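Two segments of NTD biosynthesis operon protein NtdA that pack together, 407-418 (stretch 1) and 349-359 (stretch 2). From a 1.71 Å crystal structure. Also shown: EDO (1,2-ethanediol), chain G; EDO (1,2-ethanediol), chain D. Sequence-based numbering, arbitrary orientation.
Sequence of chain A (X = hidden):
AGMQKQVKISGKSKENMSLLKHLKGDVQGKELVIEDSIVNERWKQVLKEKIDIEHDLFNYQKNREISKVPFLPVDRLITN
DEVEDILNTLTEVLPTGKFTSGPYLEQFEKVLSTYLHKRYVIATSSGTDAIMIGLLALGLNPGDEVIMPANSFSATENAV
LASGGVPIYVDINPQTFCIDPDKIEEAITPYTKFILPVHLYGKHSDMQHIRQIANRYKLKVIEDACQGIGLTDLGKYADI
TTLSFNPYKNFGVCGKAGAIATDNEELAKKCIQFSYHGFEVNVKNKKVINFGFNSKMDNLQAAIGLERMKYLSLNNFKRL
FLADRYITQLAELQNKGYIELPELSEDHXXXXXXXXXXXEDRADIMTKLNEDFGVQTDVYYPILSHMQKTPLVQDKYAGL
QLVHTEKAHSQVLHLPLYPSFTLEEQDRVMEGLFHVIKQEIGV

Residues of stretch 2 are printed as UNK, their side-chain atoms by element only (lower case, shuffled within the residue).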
# COMPACT_ATOMS: atom_id res chain seq x y z
N LYS A 407 -28.47 20.04 -1.53
CA LYS A 407 -29.10 20.65 -0.36
C LYS A 407 -28.56 20.02 0.92
O LYS A 407 -28.14 20.73 1.83
CB LYS A 407 -30.63 20.53 -0.43
CG LYS A 407 -31.39 21.22 0.71
CD LYS A 407 -30.94 22.69 0.86
CE LYS A 407 -31.74 23.40 1.96
NZ LYS A 407 -31.28 24.81 2.16
N ALA A 408 -28.51 18.69 0.98
CA ALA A 408 -28.02 18.02 2.19
C ALA A 408 -26.56 18.37 2.43
O ALA A 408 -26.12 18.55 3.57
CB ALA A 408 -28.21 16.52 2.08
N HIS A 409 -25.79 18.45 1.35
CA HIS A 409 -24.38 18.81 1.42
C HIS A 409 -24.15 20.17 2.07
O HIS A 409 -23.14 20.38 2.75
CB HIS A 409 -23.80 18.83 0.00
CG HIS A 409 -22.38 19.29 -0.05
ND1 HIS A 409 -21.36 18.62 0.60
CD2 HIS A 409 -21.80 20.33 -0.69
CE1 HIS A 409 -20.22 19.23 0.36
NE2 HIS A 409 -20.45 20.27 -0.41
N SER A 410 -25.09 21.10 1.87
CA SER A 410 -24.98 22.45 2.42
C SER A 410 -25.44 22.53 3.87
O SER A 410 -25.20 23.52 4.56
CB SER A 410 -25.79 23.43 1.57
OG SER A 410 -27.18 23.25 1.80
N GLN A 411 -26.09 21.47 4.35
CA GLN A 411 -26.67 21.49 5.69
C GLN A 411 -25.91 20.64 6.69
O GLN A 411 -25.99 20.87 7.90
CB GLN A 411 -28.12 20.99 5.65
CG GLN A 411 -29.09 21.93 4.97
CD GLN A 411 -30.50 21.45 5.14
OE1 GLN A 411 -30.97 20.60 4.39
NE2 GLN A 411 -31.19 21.96 6.16
N VAL A 412 -25.18 19.65 6.19
CA VAL A 412 -24.65 18.61 7.08
C VAL A 412 -23.52 19.15 7.94
O VAL A 412 -22.70 19.96 7.49
CB VAL A 412 -24.19 17.35 6.29
CG1 VAL A 412 -22.98 17.67 5.41
CG2 VAL A 412 -23.89 16.18 7.24
N LEU A 413 -23.50 18.70 9.19
CA LEU A 413 -22.45 19.08 10.12
C LEU A 413 -22.11 17.85 10.95
O LEU A 413 -22.99 17.23 11.53
CB LEU A 413 -22.94 20.20 11.04
CG LEU A 413 -21.87 20.76 11.97
CD1 LEU A 413 -20.70 21.25 11.12
CD2 LEU A 413 -22.41 21.90 12.81
N HIS A 414 -20.83 17.50 10.99
CA HIS A 414 -20.41 16.34 11.77
C HIS A 414 -19.88 16.75 13.13
O HIS A 414 -19.06 17.68 13.24
CB HIS A 414 -19.35 15.55 10.98
CG HIS A 414 -19.92 14.89 9.76
ND1 HIS A 414 -19.69 15.36 8.48
CD2 HIS A 414 -20.75 13.83 9.64
CE1 HIS A 414 -20.34 14.59 7.62
NE2 HIS A 414 -20.99 13.66 8.30
N LEU A 415 -20.36 16.04 14.16
CA LEU A 415 -19.97 16.28 15.54
C LEU A 415 -18.92 15.25 15.94
O LEU A 415 -18.96 14.13 15.43
CB LEU A 415 -21.19 16.14 16.44
CG LEU A 415 -22.39 17.00 16.07
CD1 LEU A 415 -23.42 16.85 17.18
CD2 LEU A 415 -21.97 18.46 15.90
N PRO A 416 -18.01 15.60 16.86
CA PRO A 416 -16.98 14.64 17.26
C PRO A 416 -17.57 13.31 17.75
O PRO A 416 -18.52 13.32 18.54
CB PRO A 416 -16.28 15.34 18.43
CG PRO A 416 -16.44 16.80 18.11
CD PRO A 416 -17.82 16.92 17.51
N LEU A 417 -17.04 12.19 17.25
CA LEU A 417 -17.50 10.87 17.69
C LEU A 417 -16.43 9.83 17.34
O LEU A 417 -16.16 9.56 16.17
CB LEU A 417 -18.87 10.52 17.09
CG LEU A 417 -19.62 9.36 17.80
CD1 LEU A 417 -21.13 9.38 17.49
CD2 LEU A 417 -19.05 7.99 17.44
N TYR A 418 -15.83 9.24 18.36
CA TYR A 418 -14.88 8.16 18.13
C TYR A 418 -14.80 7.42 19.46
O TYR A 418 -15.22 7.98 20.49
CB TYR A 418 -13.52 8.70 17.65
CG TYR A 418 -12.91 9.73 18.58
CD1 TYR A 418 -11.99 9.37 19.56
CD2 TYR A 418 -13.25 11.08 18.47
CE1 TYR A 418 -11.43 10.31 20.42
CE2 TYR A 418 -12.71 12.03 19.33
CZ TYR A 418 -11.81 11.63 20.30
OH TYR A 418 -11.27 12.58 21.14
N UNK A 349 -23.33 2.10 11.99
CA UNK A 349 -22.22 1.83 12.90
C UNK A 349 -21.51 3.10 13.36
O UNK A 349 -20.50 3.04 14.06
c UNK A 349 -21.85 -0.56 12.21
c UNK A 349 -21.21 0.80 12.36
c UNK A 349 -20.60 1.27 11.00
N UNK A 350 -22.04 4.26 12.96
CA UNK A 350 -21.64 5.53 13.56
C UNK A 350 -20.17 5.81 13.38
O UNK A 350 -19.46 6.15 14.32
n UNK A 350 -25.44 4.19 15.69
c UNK A 350 -27.06 5.93 14.89
c UNK A 350 -23.50 5.26 15.22
c UNK A 350 -22.04 5.56 15.05
c UNK A 350 -24.05 4.11 15.74
c UNK A 350 -25.95 7.89 13.99
c UNK A 350 -24.69 7.36 14.24
c UNK A 350 -24.60 6.09 14.83
c UNK A 350 -27.12 7.18 14.32
c UNK A 350 -25.79 5.40 15.14
N UNK A 351 -19.71 5.69 12.13
CA UNK A 351 -18.35 6.10 11.83
C UNK A 351 -18.22 7.63 11.94
O UNK A 351 -17.23 8.15 12.46
n UNK A 351 -15.45 5.76 10.66
c UNK A 351 -16.61 6.15 10.01
c UNK A 351 -16.22 7.03 9.06
c UNK A 351 -17.96 5.66 10.42
n UNK A 351 -14.85 7.14 9.13
c UNK A 351 -14.41 6.36 10.10
N UNK A 352 -19.22 8.33 11.41
CA UNK A 352 -19.34 9.78 11.54
C UNK A 352 -20.75 10.08 12.03
O UNK A 352 -21.65 9.27 11.82
c UNK A 352 -16.79 11.59 10.43
c UNK A 352 -17.56 10.43 9.80
c UNK A 352 -19.05 10.48 10.20
c UNK A 352 -17.34 10.41 8.27
N UNK A 353 -20.93 11.22 12.68
CA UNK A 353 -22.23 11.57 13.27
C UNK A 353 -22.73 12.86 12.66
O UNK A 353 -22.29 13.95 13.04
c UNK A 353 -25.52 11.07 16.38
c UNK A 353 -25.25 13.46 16.17
c UNK A 353 -23.98 13.27 15.61
c UNK A 353 -23.47 11.97 15.44
c UNK A 353 -26.02 12.35 16.55
c UNK A 353 -22.13 11.75 14.80
c UNK A 353 -24.25 10.88 15.83
N UNK A 354 -23.64 12.75 11.69
CA UNK A 354 -24.11 13.95 10.99
C UNK A 354 -25.41 14.50 11.54
O UNK A 354 -26.38 13.76 11.75
c UNK A 354 -24.04 11.51 11.00
c UNK A 354 -24.35 13.45 9.56
c UNK A 354 -24.75 12.01 9.74
N UNK A 355 -25.42 15.81 11.79
CA UNK A 355 -26.69 16.50 12.02
C UNK A 355 -26.89 17.42 10.82
O UNK A 355 -25.98 17.59 10.01
c UNK A 355 -26.70 17.31 13.32
c UNK A 355 -26.35 16.42 14.53
c UNK A 355 -25.72 18.48 13.24
c UNK A 355 -25.77 19.39 14.48
N UNK A 356 -28.08 17.99 10.67
CA UNK A 356 -28.25 19.01 9.64
C UNK A 356 -28.67 20.31 10.30
O UNK A 356 -29.50 20.30 11.21
c UNK A 356 -28.78 17.38 7.72
c UNK A 356 -29.95 16.69 6.97
c UNK A 356 -29.26 18.56 8.57
c UNK A 356 -30.49 17.50 5.83
n UNK A 356 -31.66 16.81 5.16
N UNK A 357 -28.07 21.41 9.86
CA UNK A 357 -28.43 22.74 10.36
C UNK A 357 -28.88 23.56 9.16
O UNK A 357 -28.80 23.09 8.03
c UNK A 357 -27.22 23.41 11.06
c UNK A 357 -26.09 23.60 10.07
c UNK A 357 -26.74 22.55 12.25
N UNK A 358 -29.37 24.77 9.39
CA UNK A 358 -29.76 25.62 8.26
C UNK A 358 -28.56 25.95 7.37
O UNK A 358 -27.46 26.26 7.86
n UNK A 358 -31.66 30.80 7.57
c UNK A 358 -30.44 26.90 8.74
c UNK A 358 -31.86 26.70 9.24
n UNK A 358 -33.41 29.30 7.55
c UNK A 358 -32.40 28.00 9.83
n UNK A 358 -31.79 29.16 9.18
c UNK A 358 -32.29 29.75 8.10
N UNK A 359 -28.77 25.89 6.06
CA UNK A 359 -27.70 26.20 5.11
C UNK A 359 -27.06 27.56 5.39
O UNK A 359 -25.83 27.71 5.37
o UNK A 359 -28.74 24.89 3.37
c UNK A 359 -27.19 26.60 2.67
c UNK A 359 -28.26 26.20 3.68
C1 EDO G . -22.32 15.97 2.42
O1 EDO G . -21.95 15.99 1.05
C2 EDO G . -23.55 15.10 2.63
O2 EDO G . -23.18 13.73 2.43
C1 EDO D . -29.44 14.07 10.10
O1 EDO D . -28.44 13.06 10.03
C2 EDO D . -30.45 13.82 8.97
O2 EDO D . -31.05 12.54 9.17
O HOH W 1 -16.72 10.66 13.77
O HOH W 2 -18.63 12.71 13.25
O HOH W 3 -31.45 18.35 2.99
O HOH W 4 -24.07 25.94 4.20
O HOH W 5 -31.56 25.35 5.18

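Position 349 carries three carbons, one bearing the other two, and the side chain is out of reach of stretch 1; three carbons, one bearing the other two, can only be valine, Val349. Position 350 has one carbon leading to fused five- and six-membered rings of eight carbons and one nitrogen, an indole, hence Trp350. Its end leads away, and its backbone O meets Leu417 CD2 at 3.6 Å. At 351 one carbon precedes a five-membered ring with two nitrogens, an imidazole: His351, pointing away. Water 1 bridges the two stretches, 2.9 Å from His351 O and 2.7 Å from Leu417 O.

Position 352 has four carbons forked at the second, so Leu352; its CB lies 3.8 Å from His414 CD2. Position 353 shows one carbon and a six-carbon ring without a hydroxyl oxygen, which separates phenylalanine from tyrosine: Phe353. Its CD2 is 3.9 Å from Leu415 CD1, and its CB 3.7 Å from Leu417 CD1. At 354 three carbons close a ring onto the backbone N, the signature of proline. Pro354 therefore has no amide hydrogen to donate, but it occupies a non-hydrogen-bonded place opposite His414, and its CB packs 3.6 Å from Val412 CG2.

Position 355 has four carbons forked at the first, one arm two carbons long: Ile355. Its CG1 lies 3.9 Å from Leu413 CB. Position 356 is four carbons in a row ending in nitrogen, Lys356; water 3 links its NZ (2.7 Å) to Gln411 OE1 (2.7 Å). Position 357 repeats the pattern of three carbons, one carrying two, and is Val357, its CG1 4.4 Å from Leu413 CD2. At 358 three carbons, a nitrogen and a carbon with two more nitrogens form a guanidinium: Arg358, directed away. Position 359 has one carbon carrying an oxygen and a carbon. That oxygen lies 2.8 Å from both Lys407 NZ and Ser410 OG, and the residue is Thr359.

The contact is an antiparallel strand pairing, burying 920 Å² in total. Leu413 and Ile355 form a reciprocal pair, Ile355 N to Leu413 O and Leu413 N to Ile355 O, both 2.8 Å; Val357 N to Gln411 O (2.9 Å) extends the ladder. Side chains alternate: Leu413 and Ile355 share one sheet face, while Val412, His414, Pro354 and Lys356 lie on the other. Beyond the strands, Thr359 OG1 accepts from Lys407 NZ and donates to Ser410 OG, tying the preceding helical segment to the end of stretch 2.

Stretch 2 349-359: VWHLFPIKVRT
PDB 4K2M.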